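Local atomic coordinates of gamma-glutamyltranspeptidase (Ggt) (Helicobacter pylori 26695, PDB entry 5BPK), a protein that probably cleaves gamma-glutamyl bonds and transfers the gamma-glutamyl group to water or another acceptor, as an N-terminal-nucleophile hydrolase. Residues B[1-6]-B[13-18]; B[87-92]-B[164-169]. One frame throughout, in Å; residues are numbered along the deposited sequence. Where two conformers were deposited one is given.

Contact 1. Residues B[1-6]-B[13-18]. With 4UD ((2S)-amino[(5S)-4,5-dihydro-1,2-oxazol-5-yl]acetic acid), chain O.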
loop_
_atom_site.group_PDB
_atom_site.type_symbol
_atom_site.label_atom_id
_atom_site.label_comp_id
_atom_site.label_asym_id
_atom_site.label_seq_id
_atom_site.Cartn_x
_atom_site.Cartn_y
_atom_site.Cartn_z
ATOM N N THR B 1 -5.373 -1.915 -3.353
ATOM C CA THR B 1 -3.912 -2.018 -3.090
ATOM C C THR B 1 -3.422 -3.442 -2.976
ATOM O O THR B 1 -4.181 -4.375 -2.725
ATOM C CB THR B 1 -3.574 -1.409 -1.757
ATOM O OG1 THR B 1 -4.758 -0.834 -1.204
ATOM C CG2 THR B 1 -2.444 -0.392 -1.881
ATOM N N THR B 2 -2.117 -3.604 -3.123
ATOM C CA THR B 2 -1.509 -4.903 -2.881
ATOM C C THR B 2 -0.052 -4.693 -2.469
ATOM O O THR B 2 0.584 -3.730 -2.886
ATOM C CB THR B 2 -1.642 -5.821 -4.129
ATOM O OG1 THR B 2 -1.430 -7.189 -3.761
ATOM C CG2 THR B 2 -0.683 -5.421 -5.250
ATOM N N HIS B 3 0.430 -5.550 -1.570
ATOM C CA HIS B 3 1.797 -5.476 -1.080
ATOM C C HIS B 3 2.566 -6.737 -1.456
ATOM O O HIS B 3 2.040 -7.846 -1.345
ATOM C CB HIS B 3 1.859 -5.319 0.448
ATOM C CG HIS B 3 3.260 -5.202 0.937
ATOM N ND1 HIS B 3 3.962 -4.026 0.832
ATOM C CD2 HIS B 3 4.139 -6.130 1.383
ATOM C CE1 HIS B 3 5.208 -4.228 1.220
ATOM N NE2 HIS B 3 5.337 -5.496 1.569
ATOM N N TYR B 4 3.821 -6.575 -1.862
ATOM C CA TYR B 4 4.706 -7.723 -2.008
ATOM C C TYR B 4 6.094 -7.479 -1.415
ATOM O O TYR B 4 6.545 -6.353 -1.320
ATOM C CB TYR B 4 4.741 -8.176 -3.462
ATOM C CG TYR B 4 5.247 -7.203 -4.509
ATOM C CD1 TYR B 4 4.370 -6.353 -5.202
ATOM C CD2 TYR B 4 6.586 -7.190 -4.870
ATOM C CE1 TYR B 4 4.839 -5.487 -6.197
ATOM C CE2 TYR B 4 7.069 -6.327 -5.864
ATOM C CZ TYR B 4 6.194 -5.499 -6.539
ATOM O OH TYR B 4 6.691 -4.674 -7.526
ATOM N N SER B 5 6.733 -8.572 -0.998
ATOM C CA SER B 5 7.947 -8.554 -0.219
ATOM C C SER B 5 8.943 -9.526 -0.836
ATOM O O SER B 5 8.578 -10.668 -1.162
ATOM C CB SER B 5 7.653 -8.968 1.226
ATOM O OG SER B 5 6.836 -8.007 1.904
ATOM N N VAL B 6 10.198 -9.091 -0.950
ATOM C CA VAL B 6 11.248 -9.908 -1.539
ATOM C C VAL B 6 12.524 -9.791 -0.709
ATOM O O VAL B 6 12.904 -8.700 -0.298
ATOM C CB VAL B 6 11.586 -9.489 -3.006
ATOM C CG1 VAL B 6 12.506 -10.518 -3.654
ATOM C CG2 VAL B 6 10.307 -9.283 -3.853
ATOM N N ALA B 13 16.738 -6.522 0.247
ATOM C CA ALA B 13 15.314 -6.708 0.486
ATOM C C ALA B 13 14.545 -5.539 -0.104
ATOM O O ALA B 13 15.015 -4.392 -0.071
ATOM C CB ALA B 13 15.019 -6.840 1.972
ATOM N N VAL B 14 13.368 -5.847 -0.649
ATOM C CA VAL B 14 12.535 -4.885 -1.349
ATOM C C VAL B 14 11.101 -5.108 -0.871
ATOM O O VAL B 14 10.575 -6.224 -0.942
ATOM C CB VAL B 14 12.607 -5.089 -2.881
ATOM C CG1 VAL B 14 11.768 -4.056 -3.599
ATOM C CG2 VAL B 14 14.058 -5.028 -3.371
ATOM N N SER B 15 10.483 -4.038 -0.388
ATOM C CA SER B 15 9.129 -4.070 0.130
ATOM C C SER B 15 8.324 -3.068 -0.694
ATOM O O SER B 15 8.627 -1.873 -0.683
ATOM C CB SER B 15 9.154 -3.701 1.605
ATOM O OG SER B 15 7.928 -3.995 2.228
ATOM N N VAL B 16 7.356 -3.572 -1.466
ATOM C CA VAL B 16 6.627 -2.753 -2.433
ATOM C C VAL B 16 5.130 -2.776 -2.137
ATOM O O VAL B 16 4.524 -3.853 -2.098
ATOM C CB VAL B 16 6.816 -3.254 -3.873
ATOM C CG1 VAL B 16 6.048 -2.335 -4.850
ATOM C CG2 VAL B 16 8.308 -3.362 -4.239
ATOM N N THR B 17 4.550 -1.603 -1.897
ATOM C CA THR B 17 3.098 -1.461 -1.872
ATOM C C THR B 17 2.706 -0.576 -3.038
ATOM O O THR B 17 3.240 0.546 -3.220
ATOM C CB THR B 17 2.556 -0.857 -0.558
ATOM O OG1 THR B 17 3.245 -1.400 0.574
ATOM C CG2 THR B 17 1.048 -1.143 -0.415
ATOM N N TYR B 18 1.792 -1.067 -3.861
ATOM C CA TYR B 18 1.341 -0.264 -4.997
ATOM C C TYR B 18 -0.120 -0.544 -5.319
ATOM O O TYR B 18 -0.730 -1.476 -4.757
ATOM C CB TYR B 18 2.307 -0.406 -6.190
ATOM C CG TYR B 18 2.111 -1.582 -7.147
ATOM C CD1 TYR B 18 1.659 -2.827 -6.709
ATOM C CD2 TYR B 18 2.435 -1.451 -8.489
ATOM C CE1 TYR B 18 1.481 -3.885 -7.599
ATOM C CE2 TYR B 18 2.260 -2.508 -9.390
ATOM C CZ TYR B 18 1.780 -3.715 -8.938
ATOM O OH TYR B 18 1.591 -4.762 -9.812
HETATM C C3 4UD O . -4.559 0.413 -0.784
HETATM C C4 4UD O . -4.009 2.564 -0.809
HETATM C C5 4UD O . -5.074 1.664 -1.407
HETATM C C6 4UD O . -4.425 4.025 -0.584
HETATM C C8 4UD O . -3.196 4.748 -0.079
HETATM O O9 4UD O . -2.350 5.146 -0.842
HETATM O O10 4UD O . -3.022 4.955 1.247
HETATM N N7 4UD O . -4.839 4.647 -1.849
HETATM O O2 4UD O . -3.703 2.004 0.466
HETATM N N1 4UD O . -3.817 0.694 0.235
#

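Contact 2. Residues B[87-92]-B[164-169]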
loop_
_atom_site.group_PDB
_atom_site.type_symbol
_atom_site.label_atom_id
_atom_site.label_comp_id
_atom_site.label_asym_id
_atom_site.label_seq_id
_atom_site.Cartn_x
_atom_site.Cartn_y
_atom_site.Cartn_z
ATOM N N LEU B 87 12.881 -8.338 9.102
ATOM C CA LEU B 87 11.523 -8.443 8.558
ATOM C C LEU B 87 11.338 -7.600 7.304
ATOM O O LEU B 87 11.891 -6.508 7.197
ATOM C CB LEU B 87 10.482 -7.992 9.589
ATOM C CG LEU B 87 10.399 -8.768 10.909
ATOM C CD1 LEU B 87 9.534 -8.021 11.940
ATOM C CD2 LEU B 87 9.862 -10.189 10.670
ATOM N N VAL B 88 10.554 -8.123 6.363
ATOM C CA VAL B 88 10.070 -7.378 5.204
ATOM C C VAL B 88 8.550 -7.481 5.261
ATOM O O VAL B 88 7.990 -8.579 5.243
ATOM C CB VAL B 88 10.622 -7.947 3.881
ATOM C CG1 VAL B 88 10.338 -6.977 2.711
ATOM C CG2 VAL B 88 12.118 -8.237 4.011
ATOM N N VAL B 89 7.878 -6.344 5.380
ATOM C CA VAL B 89 6.458 -6.354 5.684
ATOM C C VAL B 89 5.721 -5.161 5.070
ATOM O O VAL B 89 6.291 -4.102 4.849
ATOM C CB VAL B 89 6.251 -6.428 7.213
ATOM C CG1 VAL B 89 6.818 -5.203 7.883
ATOM C CG2 VAL B 89 4.791 -6.661 7.578
ATOM N N GLY B 90 4.445 -5.369 4.788
ATOM C CA GLY B 90 3.569 -4.328 4.275
ATOM C C GLY B 90 2.188 -4.905 4.045
ATOM O O GLY B 90 1.981 -6.116 4.201
ATOM N N SER B 91 1.243 -4.033 3.693
ATOM C CA SER B 91 -0.145 -4.420 3.499
ATOM C C SER B 91 -0.921 -3.360 2.752
ATOM O O SER B 91 -0.561 -2.179 2.808
ATOM C CB SER B 91 -0.825 -4.602 4.866
ATOM O OG SER B 91 -2.163 -5.054 4.746
ATOM N N PRO B 92 -1.992 -3.772 2.059
ATOM C CA PRO B 92 -3.033 -2.860 1.646
ATOM C C PRO B 92 -4.009 -2.570 2.777
ATOM O O PRO B 92 -3.869 -3.113 3.871
ATOM C CB PRO B 92 -3.722 -3.635 0.526
ATOM C CG PRO B 92 -3.596 -5.040 0.915
ATOM C CD PRO B 92 -2.238 -5.133 1.542
ATOM N N VAL B 164 -1.274 -9.008 4.372
ATOM C CA VAL B 164 0.152 -8.915 4.585
ATOM C C VAL B 164 0.899 -10.063 3.916
ATOM O O VAL B 164 0.558 -11.227 4.093
ATOM C CB VAL B 164 0.473 -8.932 6.090
ATOM C CG1 VAL B 164 2.003 -8.917 6.329
ATOM C CG2 VAL B 164 -0.218 -7.768 6.808
ATOM N N ASN B 165 1.910 -9.708 3.131
ATOM C CA ASN B 165 2.886 -10.649 2.639
ATOM C C ASN B 165 4.200 -10.245 3.280
ATOM O O ASN B 165 4.673 -9.124 3.076
ATOM C CB ASN B 165 2.927 -10.616 1.117
ATOM C CG ASN B 165 1.628 -11.078 0.524
ATOM O OD1 ASN B 165 1.201 -12.209 0.780
ATOM N ND2 ASN B 165 0.965 -10.209 -0.238
ATOM N N ALA B 166 4.752 -11.138 4.091
ATOM C CA ALA B 166 5.877 -10.802 4.942
ATOM C C ALA B 166 6.949 -11.894 4.950
ATOM O O ALA B 166 6.658 -13.080 4.743
ATOM C CB ALA B 166 5.393 -10.504 6.352
ATOM N N ILE B 167 8.187 -11.467 5.180
ATOM C CA ILE B 167 9.347 -12.352 5.261
ATOM C C ILE B 167 10.112 -12.056 6.535
ATOM O O ILE B 167 10.273 -10.886 6.907
ATOM C CB ILE B 167 10.310 -12.170 4.059
ATOM C CG1 ILE B 167 9.618 -12.497 2.741
ATOM C CG2 ILE B 167 11.564 -13.025 4.233
ATOM C CD1 ILE B 167 10.384 -12.007 1.489
ATOM N N GLN B 168 10.527 -13.120 7.227
ATOM C CA GLN B 168 11.473 -13.018 8.317
ATOM C C GLN B 168 12.757 -13.737 7.913
ATOM O O GLN B 168 12.719 -14.849 7.366
ATOM C CB GLN B 168 10.898 -13.605 9.610
ATOM C CG GLN B 168 11.815 -13.496 10.818
ATOM C CD GLN B 168 11.241 -14.144 12.060
ATOM O OE1 GLN B 168 10.797 -15.291 12.025
ATOM N NE2 GLN B 168 11.270 -13.424 13.168
ATOM N N VAL B 169 13.892 -13.107 8.208
ATOM C CA VAL B 169 15.195 -13.668 7.863
ATOM C C VAL B 169 15.991 -13.873 9.150
ATOM O O VAL B 169 16.122 -12.953 9.972
ATOM C CB VAL B 169 15.976 -12.771 6.893
ATOM C CG1 VAL B 169 17.289 -13.418 6.504
ATOM C CG2 VAL B 169 15.147 -12.479 5.655
#

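Contact 1. Residues B[1-6]-B[13-18]
His3 and Thr17 face each other in a non-hydrogen-bonded pair of two antiparallel strands, their side chains crossing at about a right angle; paired N-H...O bonds at Thr2/Tyr18, Tyr4/Val16 and Val6/Val14 hold the strands. His3 CG is anti to the backbone N (chi1 -178°). The ND1 end of its ring comes nearer the partner strand, where ND1 and Thr17 OG1 share a hydrogen bond of 2.7 Å. NE2 donates to Ser5 OG (2.9 Å), which lies close to the ring plane and is itself bonded to Asn165 O. Two hydroxyls thus fix the rotation of a buried polar ring, a role suited to small Ser and Thr.

The opposite face, with Tyr4, Val16 and Tyr18, is largely aromatic and apolar. Tyr4 (chi1 61°) lies beside Val16, whose CB sits over one ring face, 3.7 Å from the centroid, in a CH-pi contact. The Tyr4 edge points toward the Tyr18 face in an offset T-shaped pair, planes at 86°. Thr2 CG2 touches the Tyr18 rim at CE1 (3.5 Å), while Tyr18 OH bonds Gly69 O of the other chain.

Thr1, just before strand 2-8 of this beta hairpin, carries the inhibitor covalently on OG1, consistent with the N-terminal nucleophile of the Ntn-hydrolase family.

Contact 2. Residues B[87-92]-B[164-169]
Ile167 O is approached by two donors of the facing strand: Val88 N hydrogen-bonds to it at 2.8 Å, and Leu87 CA adds a CA-H...O contact at 3.2 Å. Val88 O is treated the same way in return, by Ile167 N (2.9 Å) and by Ala166 CA. These are the two backbone hydrogen bonds between the segments. Past Val89 and Ala166, toward Pro92 and Val164, both segments become loop, and there Gly90 O is buried without a conventional hydrogen-bond partner and faces Val164 CA at 3.4 Å.

Side chains pack along both strands. Leu87 and Gln168 run side by side in the same direction, Leu87 CD2 resting 3.7 Å from Gln168 CB; the extended, aliphatic part of Gln168 lets a polar residue pack here. Val89 CG2, anti to the backbone N, meets Val164 CG1 at 3.8 Å and also touches the small Ala166. Further along, Ser91 CB packs on Val164 CG2, while Ser91 OG donates to a lone pair of Pro92 O (2.7 Å) and also bonds Asp163 N, next to Pro92, which lines the inhibitor pocket.

These are the two middle strands of a four-stranded antiparallel sheet, flanked by strands 77-81 and 176-181. Leu87, Val89, Val164 and Gln168 face helices 96-109 and 115-120, whereas Val88 and Ile167 pack against strand 2-8.

Overall arrangement
Both contacts are buried antiparallel strand pairs, with centres about 8 Å apart, but they belong to different layers. Contact 1 is a local hairpin whose sheet runs on into the other chain; contact 2 joins segments distant in sequence at the middle of the four-stranded sheet, backed by helices. Their chemistry follows: hydroxyls, imidazole and tyrosines at the hairpin, mostly branched aliphatics in the sheet. Asn165 ties the layers together, its ND2 bonding His3 O (2.8 Å), while Ser5 and Ser15 pack on Val88. Toward the inhibitor the two converge, Thr1 from contact 1 and Pro92 from contact 2 both lining the pocket.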